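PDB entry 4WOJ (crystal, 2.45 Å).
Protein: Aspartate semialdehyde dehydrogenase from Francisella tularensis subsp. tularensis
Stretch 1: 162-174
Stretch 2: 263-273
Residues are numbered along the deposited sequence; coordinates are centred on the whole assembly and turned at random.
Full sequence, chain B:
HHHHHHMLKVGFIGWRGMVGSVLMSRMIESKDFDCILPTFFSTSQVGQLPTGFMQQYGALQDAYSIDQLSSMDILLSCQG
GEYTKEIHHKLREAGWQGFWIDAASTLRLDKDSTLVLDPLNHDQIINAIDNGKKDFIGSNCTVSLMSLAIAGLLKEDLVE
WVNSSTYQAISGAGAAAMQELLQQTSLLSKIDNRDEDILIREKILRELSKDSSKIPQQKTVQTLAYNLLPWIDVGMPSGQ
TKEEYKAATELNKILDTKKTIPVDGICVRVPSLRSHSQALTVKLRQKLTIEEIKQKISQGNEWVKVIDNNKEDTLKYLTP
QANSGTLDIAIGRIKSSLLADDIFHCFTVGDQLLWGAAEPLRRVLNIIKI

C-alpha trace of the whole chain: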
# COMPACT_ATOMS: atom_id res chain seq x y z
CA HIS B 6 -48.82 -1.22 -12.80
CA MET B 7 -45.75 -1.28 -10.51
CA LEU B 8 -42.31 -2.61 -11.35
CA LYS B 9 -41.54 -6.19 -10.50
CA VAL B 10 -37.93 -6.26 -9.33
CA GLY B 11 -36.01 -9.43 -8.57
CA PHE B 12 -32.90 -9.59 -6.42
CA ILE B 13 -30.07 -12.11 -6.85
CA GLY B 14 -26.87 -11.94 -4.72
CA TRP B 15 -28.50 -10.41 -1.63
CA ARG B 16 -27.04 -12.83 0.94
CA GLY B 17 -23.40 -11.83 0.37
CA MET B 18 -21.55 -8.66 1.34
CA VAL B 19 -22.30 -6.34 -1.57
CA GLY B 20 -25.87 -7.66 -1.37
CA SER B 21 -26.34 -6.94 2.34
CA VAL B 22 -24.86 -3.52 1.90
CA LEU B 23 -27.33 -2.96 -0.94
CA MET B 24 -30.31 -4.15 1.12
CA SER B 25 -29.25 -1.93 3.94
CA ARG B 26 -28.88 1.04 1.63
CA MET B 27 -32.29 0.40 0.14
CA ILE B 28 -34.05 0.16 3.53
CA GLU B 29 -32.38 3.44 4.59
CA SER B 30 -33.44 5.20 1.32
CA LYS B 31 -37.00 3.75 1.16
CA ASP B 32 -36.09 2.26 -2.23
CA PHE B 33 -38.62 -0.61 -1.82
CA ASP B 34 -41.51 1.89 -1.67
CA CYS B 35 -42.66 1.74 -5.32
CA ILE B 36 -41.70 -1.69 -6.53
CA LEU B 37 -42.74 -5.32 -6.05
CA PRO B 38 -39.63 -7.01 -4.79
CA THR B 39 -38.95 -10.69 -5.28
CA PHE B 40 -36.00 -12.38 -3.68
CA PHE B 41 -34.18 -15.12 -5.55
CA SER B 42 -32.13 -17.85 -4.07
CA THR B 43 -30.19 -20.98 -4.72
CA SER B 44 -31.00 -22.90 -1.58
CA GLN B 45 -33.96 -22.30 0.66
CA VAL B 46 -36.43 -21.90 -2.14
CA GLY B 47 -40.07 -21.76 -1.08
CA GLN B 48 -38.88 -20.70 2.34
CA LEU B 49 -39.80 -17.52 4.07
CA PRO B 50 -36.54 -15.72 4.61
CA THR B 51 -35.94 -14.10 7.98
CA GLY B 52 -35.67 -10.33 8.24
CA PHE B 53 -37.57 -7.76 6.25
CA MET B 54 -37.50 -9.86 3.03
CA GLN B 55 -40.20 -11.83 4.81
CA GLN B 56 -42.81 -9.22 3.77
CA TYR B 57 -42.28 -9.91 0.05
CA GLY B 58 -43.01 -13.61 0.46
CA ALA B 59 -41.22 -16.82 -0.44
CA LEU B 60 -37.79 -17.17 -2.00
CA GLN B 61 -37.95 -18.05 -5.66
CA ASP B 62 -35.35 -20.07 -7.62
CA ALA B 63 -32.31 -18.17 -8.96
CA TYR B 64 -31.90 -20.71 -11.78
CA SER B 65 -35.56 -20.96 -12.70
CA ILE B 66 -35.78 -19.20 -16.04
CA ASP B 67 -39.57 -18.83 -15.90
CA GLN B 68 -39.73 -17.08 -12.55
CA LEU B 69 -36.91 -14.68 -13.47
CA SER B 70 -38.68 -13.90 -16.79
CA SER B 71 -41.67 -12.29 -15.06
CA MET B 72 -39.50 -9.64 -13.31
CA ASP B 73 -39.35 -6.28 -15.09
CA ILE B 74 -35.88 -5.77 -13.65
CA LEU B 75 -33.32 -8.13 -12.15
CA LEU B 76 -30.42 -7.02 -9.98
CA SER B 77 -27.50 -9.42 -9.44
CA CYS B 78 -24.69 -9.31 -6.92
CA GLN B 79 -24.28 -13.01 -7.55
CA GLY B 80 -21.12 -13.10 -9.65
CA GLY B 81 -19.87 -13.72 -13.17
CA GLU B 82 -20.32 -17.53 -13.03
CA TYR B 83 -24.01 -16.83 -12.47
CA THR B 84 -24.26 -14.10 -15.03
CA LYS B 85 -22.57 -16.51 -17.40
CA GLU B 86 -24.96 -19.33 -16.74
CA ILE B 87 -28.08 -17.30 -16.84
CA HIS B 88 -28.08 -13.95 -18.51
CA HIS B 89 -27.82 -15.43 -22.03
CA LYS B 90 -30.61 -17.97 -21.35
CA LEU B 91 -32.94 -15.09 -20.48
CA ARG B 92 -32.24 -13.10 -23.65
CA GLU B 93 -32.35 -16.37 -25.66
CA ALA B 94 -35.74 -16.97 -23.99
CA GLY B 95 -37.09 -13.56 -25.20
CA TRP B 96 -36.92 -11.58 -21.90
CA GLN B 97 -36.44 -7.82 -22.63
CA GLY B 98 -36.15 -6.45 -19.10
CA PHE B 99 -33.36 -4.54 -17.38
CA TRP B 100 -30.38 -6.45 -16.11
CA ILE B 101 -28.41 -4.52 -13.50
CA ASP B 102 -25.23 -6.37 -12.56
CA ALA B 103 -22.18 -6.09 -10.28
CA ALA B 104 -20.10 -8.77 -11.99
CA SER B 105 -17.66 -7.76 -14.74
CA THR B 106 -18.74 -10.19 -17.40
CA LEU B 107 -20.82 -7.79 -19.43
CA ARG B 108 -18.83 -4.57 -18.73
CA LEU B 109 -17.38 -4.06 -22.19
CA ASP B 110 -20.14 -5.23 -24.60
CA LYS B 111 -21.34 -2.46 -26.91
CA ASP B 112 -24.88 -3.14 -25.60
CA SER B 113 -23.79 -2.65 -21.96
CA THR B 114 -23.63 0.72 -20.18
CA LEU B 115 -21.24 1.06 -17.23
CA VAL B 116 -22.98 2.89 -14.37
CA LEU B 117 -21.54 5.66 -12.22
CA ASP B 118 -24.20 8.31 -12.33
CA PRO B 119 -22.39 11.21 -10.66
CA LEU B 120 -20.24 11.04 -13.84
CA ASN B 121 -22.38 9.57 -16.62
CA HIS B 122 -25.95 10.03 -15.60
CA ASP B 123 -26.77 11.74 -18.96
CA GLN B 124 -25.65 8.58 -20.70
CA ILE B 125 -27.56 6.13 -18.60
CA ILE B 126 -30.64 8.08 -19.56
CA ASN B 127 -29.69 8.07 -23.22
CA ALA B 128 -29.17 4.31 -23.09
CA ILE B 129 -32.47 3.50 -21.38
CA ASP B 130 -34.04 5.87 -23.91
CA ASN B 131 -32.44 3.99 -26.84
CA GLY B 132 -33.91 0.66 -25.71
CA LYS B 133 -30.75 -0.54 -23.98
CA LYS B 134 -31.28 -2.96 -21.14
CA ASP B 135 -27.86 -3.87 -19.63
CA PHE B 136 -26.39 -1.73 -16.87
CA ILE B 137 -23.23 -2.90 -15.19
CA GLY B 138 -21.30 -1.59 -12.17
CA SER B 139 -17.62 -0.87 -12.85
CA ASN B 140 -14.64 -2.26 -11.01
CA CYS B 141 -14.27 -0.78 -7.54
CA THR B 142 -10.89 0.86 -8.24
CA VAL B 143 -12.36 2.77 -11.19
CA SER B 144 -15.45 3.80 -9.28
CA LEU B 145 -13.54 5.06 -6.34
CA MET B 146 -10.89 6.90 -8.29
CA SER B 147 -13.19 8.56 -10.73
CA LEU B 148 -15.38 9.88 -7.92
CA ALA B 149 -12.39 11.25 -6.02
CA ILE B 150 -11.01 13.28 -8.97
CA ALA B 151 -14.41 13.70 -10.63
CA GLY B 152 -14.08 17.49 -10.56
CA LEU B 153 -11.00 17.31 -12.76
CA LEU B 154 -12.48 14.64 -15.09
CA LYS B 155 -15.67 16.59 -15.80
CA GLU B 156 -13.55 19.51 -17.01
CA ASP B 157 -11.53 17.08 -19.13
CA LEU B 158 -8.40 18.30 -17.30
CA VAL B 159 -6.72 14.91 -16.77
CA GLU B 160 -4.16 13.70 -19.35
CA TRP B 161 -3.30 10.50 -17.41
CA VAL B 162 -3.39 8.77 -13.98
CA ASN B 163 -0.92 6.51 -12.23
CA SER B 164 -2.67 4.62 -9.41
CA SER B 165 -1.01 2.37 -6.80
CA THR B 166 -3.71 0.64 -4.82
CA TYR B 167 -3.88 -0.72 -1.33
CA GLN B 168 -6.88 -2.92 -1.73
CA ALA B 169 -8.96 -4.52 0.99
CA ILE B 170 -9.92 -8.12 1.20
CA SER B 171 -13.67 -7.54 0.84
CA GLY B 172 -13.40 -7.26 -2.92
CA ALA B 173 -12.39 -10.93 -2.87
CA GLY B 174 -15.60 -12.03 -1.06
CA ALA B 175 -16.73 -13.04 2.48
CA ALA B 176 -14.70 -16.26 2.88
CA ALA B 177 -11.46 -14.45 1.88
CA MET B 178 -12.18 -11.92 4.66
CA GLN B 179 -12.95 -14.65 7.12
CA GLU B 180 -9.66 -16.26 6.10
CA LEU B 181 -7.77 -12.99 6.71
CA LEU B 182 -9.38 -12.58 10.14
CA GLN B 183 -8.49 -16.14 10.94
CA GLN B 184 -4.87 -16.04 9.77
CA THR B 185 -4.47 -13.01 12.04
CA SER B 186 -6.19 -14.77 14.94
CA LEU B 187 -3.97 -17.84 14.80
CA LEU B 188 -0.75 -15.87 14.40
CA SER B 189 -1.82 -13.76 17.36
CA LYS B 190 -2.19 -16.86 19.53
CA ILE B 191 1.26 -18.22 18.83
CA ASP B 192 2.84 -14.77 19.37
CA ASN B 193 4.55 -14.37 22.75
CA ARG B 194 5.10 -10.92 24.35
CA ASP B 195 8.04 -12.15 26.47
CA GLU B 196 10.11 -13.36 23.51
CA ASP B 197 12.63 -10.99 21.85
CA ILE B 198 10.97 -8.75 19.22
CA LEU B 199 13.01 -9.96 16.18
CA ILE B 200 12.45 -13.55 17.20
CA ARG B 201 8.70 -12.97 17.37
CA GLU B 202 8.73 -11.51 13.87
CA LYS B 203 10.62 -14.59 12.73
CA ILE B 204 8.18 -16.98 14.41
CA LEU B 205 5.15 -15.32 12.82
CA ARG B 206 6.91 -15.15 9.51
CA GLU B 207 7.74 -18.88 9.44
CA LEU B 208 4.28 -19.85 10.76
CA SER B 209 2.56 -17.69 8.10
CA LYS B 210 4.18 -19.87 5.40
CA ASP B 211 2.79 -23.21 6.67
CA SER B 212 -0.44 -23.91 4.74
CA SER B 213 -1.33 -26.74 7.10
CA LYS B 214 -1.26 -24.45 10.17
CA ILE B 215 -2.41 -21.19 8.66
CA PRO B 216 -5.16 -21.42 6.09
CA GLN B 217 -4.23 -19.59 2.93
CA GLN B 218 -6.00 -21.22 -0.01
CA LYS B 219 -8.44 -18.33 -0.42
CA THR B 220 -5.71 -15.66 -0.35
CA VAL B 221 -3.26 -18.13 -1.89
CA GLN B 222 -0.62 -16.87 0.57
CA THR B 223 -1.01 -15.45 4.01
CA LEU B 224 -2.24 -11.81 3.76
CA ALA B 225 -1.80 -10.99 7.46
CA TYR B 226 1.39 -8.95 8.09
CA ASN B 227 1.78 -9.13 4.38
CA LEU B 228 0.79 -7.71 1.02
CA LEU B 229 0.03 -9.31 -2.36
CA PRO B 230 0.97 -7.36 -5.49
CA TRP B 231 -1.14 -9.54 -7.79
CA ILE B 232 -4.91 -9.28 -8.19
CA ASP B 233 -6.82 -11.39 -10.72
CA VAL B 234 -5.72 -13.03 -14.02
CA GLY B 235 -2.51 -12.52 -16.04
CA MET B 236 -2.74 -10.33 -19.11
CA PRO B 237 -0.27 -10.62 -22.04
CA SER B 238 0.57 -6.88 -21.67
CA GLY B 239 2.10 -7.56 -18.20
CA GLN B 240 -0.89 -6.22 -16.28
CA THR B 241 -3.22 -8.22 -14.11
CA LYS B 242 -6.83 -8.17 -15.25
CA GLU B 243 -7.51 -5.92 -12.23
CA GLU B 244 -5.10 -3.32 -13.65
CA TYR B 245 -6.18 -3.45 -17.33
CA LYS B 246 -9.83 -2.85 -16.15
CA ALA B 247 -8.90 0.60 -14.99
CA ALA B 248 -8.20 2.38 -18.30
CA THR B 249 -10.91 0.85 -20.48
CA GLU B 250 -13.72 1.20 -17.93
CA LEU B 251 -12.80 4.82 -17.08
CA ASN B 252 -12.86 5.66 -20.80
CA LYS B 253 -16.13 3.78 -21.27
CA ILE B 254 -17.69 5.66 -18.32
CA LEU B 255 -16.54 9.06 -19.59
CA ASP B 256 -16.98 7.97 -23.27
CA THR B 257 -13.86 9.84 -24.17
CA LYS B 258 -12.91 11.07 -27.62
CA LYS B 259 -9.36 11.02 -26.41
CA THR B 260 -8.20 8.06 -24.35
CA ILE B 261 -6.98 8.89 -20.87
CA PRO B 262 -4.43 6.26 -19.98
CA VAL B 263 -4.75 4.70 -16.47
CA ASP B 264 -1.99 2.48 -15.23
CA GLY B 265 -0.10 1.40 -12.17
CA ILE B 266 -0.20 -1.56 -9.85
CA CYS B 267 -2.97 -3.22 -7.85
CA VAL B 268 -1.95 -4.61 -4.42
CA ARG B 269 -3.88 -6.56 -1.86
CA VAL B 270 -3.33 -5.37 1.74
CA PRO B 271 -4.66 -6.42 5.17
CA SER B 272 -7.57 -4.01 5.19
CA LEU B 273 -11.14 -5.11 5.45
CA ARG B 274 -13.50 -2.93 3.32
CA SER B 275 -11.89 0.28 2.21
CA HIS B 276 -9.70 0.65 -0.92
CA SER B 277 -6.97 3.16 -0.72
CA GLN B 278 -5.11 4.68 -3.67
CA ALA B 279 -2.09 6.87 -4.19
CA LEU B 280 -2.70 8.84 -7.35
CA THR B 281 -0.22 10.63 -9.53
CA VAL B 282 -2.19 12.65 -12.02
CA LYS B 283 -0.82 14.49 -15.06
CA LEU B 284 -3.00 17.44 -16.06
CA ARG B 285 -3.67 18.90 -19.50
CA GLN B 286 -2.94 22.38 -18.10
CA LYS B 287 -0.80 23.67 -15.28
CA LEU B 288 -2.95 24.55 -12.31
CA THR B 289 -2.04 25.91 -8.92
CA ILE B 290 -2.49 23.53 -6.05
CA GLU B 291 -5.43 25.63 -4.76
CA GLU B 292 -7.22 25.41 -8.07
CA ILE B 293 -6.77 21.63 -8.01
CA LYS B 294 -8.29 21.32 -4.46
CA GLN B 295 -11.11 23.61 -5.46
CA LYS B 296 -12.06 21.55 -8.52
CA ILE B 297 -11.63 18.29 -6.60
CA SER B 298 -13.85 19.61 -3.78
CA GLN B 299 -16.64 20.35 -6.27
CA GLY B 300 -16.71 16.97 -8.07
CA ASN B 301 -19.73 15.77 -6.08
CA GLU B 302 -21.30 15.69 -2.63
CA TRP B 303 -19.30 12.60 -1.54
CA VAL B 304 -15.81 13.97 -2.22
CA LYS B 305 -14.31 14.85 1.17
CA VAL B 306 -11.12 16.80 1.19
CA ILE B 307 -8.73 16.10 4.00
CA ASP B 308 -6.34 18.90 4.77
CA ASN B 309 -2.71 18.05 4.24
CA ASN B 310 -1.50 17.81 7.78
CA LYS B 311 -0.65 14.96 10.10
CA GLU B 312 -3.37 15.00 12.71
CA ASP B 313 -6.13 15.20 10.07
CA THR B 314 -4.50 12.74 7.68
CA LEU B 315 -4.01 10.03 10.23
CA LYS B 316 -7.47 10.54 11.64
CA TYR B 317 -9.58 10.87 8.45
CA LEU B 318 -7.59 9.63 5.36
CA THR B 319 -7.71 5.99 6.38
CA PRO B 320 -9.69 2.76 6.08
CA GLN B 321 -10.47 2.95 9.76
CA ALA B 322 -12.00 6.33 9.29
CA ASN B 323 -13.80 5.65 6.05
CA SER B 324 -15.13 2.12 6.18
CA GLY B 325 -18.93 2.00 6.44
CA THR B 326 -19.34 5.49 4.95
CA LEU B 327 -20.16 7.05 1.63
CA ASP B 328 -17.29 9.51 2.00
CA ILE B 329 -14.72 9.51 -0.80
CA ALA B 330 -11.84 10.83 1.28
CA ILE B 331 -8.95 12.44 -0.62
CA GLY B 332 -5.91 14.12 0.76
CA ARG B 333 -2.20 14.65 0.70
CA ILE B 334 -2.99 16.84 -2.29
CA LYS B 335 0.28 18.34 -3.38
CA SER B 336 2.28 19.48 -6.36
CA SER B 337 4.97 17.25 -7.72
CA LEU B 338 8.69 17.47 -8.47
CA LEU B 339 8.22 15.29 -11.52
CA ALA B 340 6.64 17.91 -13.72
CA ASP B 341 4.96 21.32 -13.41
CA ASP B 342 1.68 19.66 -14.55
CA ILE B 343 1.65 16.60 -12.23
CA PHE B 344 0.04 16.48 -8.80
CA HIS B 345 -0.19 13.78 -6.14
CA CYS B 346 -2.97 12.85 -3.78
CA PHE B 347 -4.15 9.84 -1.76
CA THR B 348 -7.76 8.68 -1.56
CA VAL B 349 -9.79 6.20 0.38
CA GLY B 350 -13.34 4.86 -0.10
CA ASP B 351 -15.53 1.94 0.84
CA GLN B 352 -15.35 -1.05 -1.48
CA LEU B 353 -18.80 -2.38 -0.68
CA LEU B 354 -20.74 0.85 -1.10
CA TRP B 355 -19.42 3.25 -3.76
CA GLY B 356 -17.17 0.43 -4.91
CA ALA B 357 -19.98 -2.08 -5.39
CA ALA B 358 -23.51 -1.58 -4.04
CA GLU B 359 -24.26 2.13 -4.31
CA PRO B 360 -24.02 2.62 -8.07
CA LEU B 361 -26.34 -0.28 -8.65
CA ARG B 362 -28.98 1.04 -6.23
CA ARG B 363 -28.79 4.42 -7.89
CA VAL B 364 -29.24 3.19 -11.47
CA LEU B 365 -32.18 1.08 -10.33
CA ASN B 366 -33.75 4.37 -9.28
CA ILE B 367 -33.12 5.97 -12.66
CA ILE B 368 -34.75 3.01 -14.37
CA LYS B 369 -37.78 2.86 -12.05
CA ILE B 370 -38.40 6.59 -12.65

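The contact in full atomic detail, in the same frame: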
# COMPACT_ATOMS: atom_id res chain seq x y z
N VAL B 162 -3.43 9.12 -15.41
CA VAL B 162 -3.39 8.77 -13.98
C VAL B 162 -2.57 7.52 -13.67
O VAL B 162 -2.89 6.44 -14.13
CB VAL B 162 -4.82 8.45 -13.46
CG1 VAL B 162 -4.80 8.26 -11.97
CG2 VAL B 162 -5.82 9.53 -13.88
N ASN B 163 -1.52 7.66 -12.86
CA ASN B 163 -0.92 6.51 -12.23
C ASN B 163 -1.63 6.25 -10.91
O ASN B 163 -1.73 7.20 -10.10
CB ASN B 163 0.53 6.75 -11.93
CG ASN B 163 1.24 5.48 -11.49
OD1 ASN B 163 1.64 4.68 -12.33
ND2 ASN B 163 1.43 5.30 -10.19
N SER B 164 -2.15 5.03 -10.71
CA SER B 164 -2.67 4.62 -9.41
C SER B 164 -1.93 3.41 -8.84
O SER B 164 -1.73 2.41 -9.52
CB SER B 164 -4.15 4.30 -9.49
OG SER B 164 -4.61 3.63 -8.29
N SER B 165 -1.52 3.51 -7.59
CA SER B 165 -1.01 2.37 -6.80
C SER B 165 -2.04 2.09 -5.70
O SER B 165 -2.30 2.94 -4.88
CB SER B 165 0.34 2.70 -6.16
OG SER B 165 1.34 3.04 -7.12
N THR B 166 -2.63 0.91 -5.69
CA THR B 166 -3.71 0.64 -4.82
C THR B 166 -3.28 -0.22 -3.66
O THR B 166 -2.24 -0.87 -3.68
CB THR B 166 -4.87 -0.07 -5.51
OG1 THR B 166 -4.57 -1.46 -5.63
CG2 THR B 166 -5.15 0.54 -6.88
N TYR B 167 -4.09 -0.12 -2.62
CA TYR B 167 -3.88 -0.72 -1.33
C TYR B 167 -5.26 -1.24 -1.08
O TYR B 167 -6.08 -0.56 -0.51
CB TYR B 167 -3.52 0.32 -0.29
CG TYR B 167 -2.22 1.15 -0.49
CD1 TYR B 167 -2.08 2.10 -1.50
CD2 TYR B 167 -1.17 1.02 0.41
CE1 TYR B 167 -0.90 2.85 -1.64
CE2 TYR B 167 0.00 1.76 0.29
CZ TYR B 167 0.14 2.68 -0.74
OH TYR B 167 1.33 3.37 -0.82
N GLN B 168 -5.55 -2.38 -1.67
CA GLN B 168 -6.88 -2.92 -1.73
C GLN B 168 -7.26 -3.92 -0.65
O GLN B 168 -6.52 -4.85 -0.35
CB GLN B 168 -7.04 -3.65 -3.04
CG GLN B 168 -7.12 -2.66 -4.16
CD GLN B 168 -7.26 -3.35 -5.48
OE1 GLN B 168 -6.49 -3.07 -6.42
NE2 GLN B 168 -8.28 -4.22 -5.59
N ALA B 169 -8.45 -3.73 -0.13
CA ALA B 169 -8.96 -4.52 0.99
C ALA B 169 -9.54 -5.86 0.54
O ALA B 169 -9.86 -6.10 -0.63
CB ALA B 169 -10.01 -3.72 1.71
N ILE B 170 -9.67 -6.75 1.51
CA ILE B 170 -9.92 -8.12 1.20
C ILE B 170 -11.35 -8.29 0.78
O ILE B 170 -11.66 -9.23 0.09
CB ILE B 170 -9.51 -9.04 2.37
CG1 ILE B 170 -9.52 -10.50 1.93
CG2 ILE B 170 -10.42 -8.84 3.60
CD1 ILE B 170 -8.64 -10.84 0.75
N SER B 171 -12.24 -7.37 1.14
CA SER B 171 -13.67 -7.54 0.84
C SER B 171 -13.97 -7.73 -0.61
O SER B 171 -14.90 -8.44 -0.95
CB SER B 171 -14.51 -6.40 1.40
OG SER B 171 -14.18 -5.16 0.87
N GLY B 172 -13.18 -7.12 -1.48
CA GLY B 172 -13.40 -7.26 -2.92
C GLY B 172 -13.27 -8.69 -3.41
O GLY B 172 -13.80 -9.05 -4.47
N ALA B 173 -12.60 -9.51 -2.59
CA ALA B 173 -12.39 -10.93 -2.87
C ALA B 173 -13.51 -11.82 -2.37
O ALA B 173 -13.49 -13.02 -2.65
CB ALA B 173 -11.09 -11.38 -2.25
N GLY B 174 -14.46 -11.27 -1.61
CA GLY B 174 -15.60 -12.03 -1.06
C GLY B 174 -15.50 -12.31 0.43
O GLY B 174 -14.45 -12.10 1.04
N VAL B 263 -4.79 4.99 -17.93
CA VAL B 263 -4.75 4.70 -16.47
C VAL B 263 -3.85 3.50 -16.31
O VAL B 263 -3.96 2.51 -17.01
CB VAL B 263 -6.14 4.47 -15.84
CG1 VAL B 263 -6.05 4.17 -14.33
CG2 VAL B 263 -7.03 5.69 -16.03
N ASP B 264 -2.88 3.60 -15.43
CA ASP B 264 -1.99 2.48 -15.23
C ASP B 264 -1.46 2.55 -13.81
O ASP B 264 -1.68 3.52 -13.11
CB ASP B 264 -0.84 2.50 -16.27
CG ASP B 264 -0.39 1.07 -16.70
OD1 ASP B 264 -0.59 0.11 -15.90
OD2 ASP B 264 0.13 0.93 -17.87
N GLY B 265 -0.77 1.50 -13.43
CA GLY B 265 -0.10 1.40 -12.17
C GLY B 265 -0.18 -0.05 -11.71
O GLY B 265 -0.28 -0.98 -12.53
N ILE B 266 -0.13 -0.25 -10.40
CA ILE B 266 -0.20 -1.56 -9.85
C ILE B 266 -1.31 -1.70 -8.80
O ILE B 266 -1.51 -0.82 -7.96
CB ILE B 266 1.12 -1.92 -9.22
CG1 ILE B 266 1.18 -3.45 -9.02
CG2 ILE B 266 1.28 -1.15 -7.90
CD1 ILE B 266 2.32 -3.90 -8.16
N CYS B 267 -1.95 -2.87 -8.82
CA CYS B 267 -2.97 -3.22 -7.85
C CYS B 267 -2.43 -4.22 -6.78
O CYS B 267 -1.94 -5.29 -7.10
CB CYS B 267 -4.22 -3.73 -8.59
SG CYS B 267 -5.07 -2.48 -9.62
N VAL B 268 -2.56 -3.86 -5.52
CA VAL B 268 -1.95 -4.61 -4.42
C VAL B 268 -2.99 -4.90 -3.34
O VAL B 268 -3.72 -4.02 -2.92
CB VAL B 268 -0.81 -3.84 -3.77
CG1 VAL B 268 -0.03 -4.71 -2.77
CG2 VAL B 268 0.17 -3.26 -4.83
N ARG B 269 -3.05 -6.16 -2.94
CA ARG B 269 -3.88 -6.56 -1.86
C ARG B 269 -3.17 -6.31 -0.57
O ARG B 269 -1.96 -6.63 -0.46
CB ARG B 269 -4.20 -8.05 -2.00
CG ARG B 269 -5.29 -8.47 -1.08
CD ARG B 269 -6.60 -7.89 -1.55
NE ARG B 269 -7.19 -8.70 -2.59
CZ ARG B 269 -8.21 -8.31 -3.34
NH1 ARG B 269 -8.72 -7.08 -3.23
NH2 ARG B 269 -8.70 -9.14 -4.24
N VAL B 270 -3.88 -5.69 0.38
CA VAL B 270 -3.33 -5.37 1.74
C VAL B 270 -4.30 -5.83 2.82
O VAL B 270 -5.44 -6.15 2.49
CB VAL B 270 -3.03 -3.87 1.95
CG1 VAL B 270 -1.98 -3.37 0.94
CG2 VAL B 270 -4.31 -3.04 1.90
N PRO B 271 -3.84 -5.89 4.10
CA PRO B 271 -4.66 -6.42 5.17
C PRO B 271 -5.63 -5.39 5.72
O PRO B 271 -5.62 -5.12 6.93
CB PRO B 271 -3.63 -6.82 6.26
CG PRO B 271 -2.28 -6.66 5.64
CD PRO B 271 -2.46 -5.68 4.55
N SER B 272 -6.44 -4.83 4.83
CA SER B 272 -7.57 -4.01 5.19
C SER B 272 -8.83 -4.83 4.96
O SER B 272 -8.83 -5.78 4.22
CB SER B 272 -7.62 -2.76 4.31
OG SER B 272 -6.59 -1.88 4.65
N LEU B 273 -9.91 -4.39 5.56
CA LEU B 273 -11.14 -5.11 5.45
C LEU B 273 -12.12 -4.63 4.38
O LEU B 273 -12.57 -5.47 3.60
CB LEU B 273 -11.77 -5.20 6.82
CG LEU B 273 -10.98 -6.04 7.86
CD1 LEU B 273 -11.57 -5.87 9.26
CD2 LEU B 273 -10.90 -7.52 7.53
O HOH W 1 -7.08 0.14 2.14
O HOH W 2 -10.81 -5.87 -4.55

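Neighbouring parallel strands satisfy their backbones by a simple alternation: every second residue of one strand donates its amide to, and offers its carbonyl to, residues flanking its partner. Two stretches of this aspartate semialdehyde dehydrogenase, 96 or more residues apart wherever they touch, illustrate both the rule and a side chain that stands in for the backbone. The ladder opens with Asp264 N donating to Val162 O (3.1 Å) and Ser164 N to Asp264 O (2.9 Å). Ile266 N then reaches Ser164 O at 3.2 Å, but the bond is bent and weak; Thr166 N restores good geometry with Ile266 O (3.1 Å).

At the next rung a side chain takes over. Val268 N donates to Thr166 OG1 (3.1 Å), and the same hydroxyl gives its own proton to Gln168 OE1, 2.6 Å from OG1. Threonine suits this place because, with chi1 in the p rotamer, its single hydroxyl both accepts from the other stretch and donates within its own. The backbone pattern then resumes: Gln168 N binds Val268 O (2.8 Å), and Val270 N binds Gln168 O (2.9 Å) almost linearly, at 175°. Beyond it, Ile170 N donates to Ser272 O (3.0 Å), while Ser171 N makes a weak bond to Leu273 O (3.1 Å).

Side chains fill in around this ladder. Val162 and Val263 lie on one face of the sheet, with Val162 CB 4.4 Å from Val263 CG2; Asn163 and Asp264 lie on the other. Asp264 OD1 accepts from Gly265 N (2.8 Å), and its OD2 is satisfied elsewhere in the structure. Gly265 has phi/psi of 146/-153, where a CB would lie 1.9 Å from Ser164 O and also jam against the preceding carbonyl, so glycine is required. Further along, apolar side chains pack together: Tyr167 CB lies 4.1 Å from Val270 CG2, and Ile170 CG2 4.2 Å from Leu273 CD2.

Arg269 contributes the largest covered area, 107 Å² of the 933 Å² buried by both sides together. Its CB points away, but the chain folds back so that NH1 comes 3.0 Å from Ala169 O and NH2 packs 3.8 Å from Ala173 CB. One water accepts from Arg269 NH1 (2.8 Å from its O) and, weakly, from Gln168 NE2 (3.2 Å). A second water donates to Tyr167 O (2.9 Å from its O) and accepts from Ser272 OG (3.3 Å), serving a carbonyl that the ladder leaves unpaired.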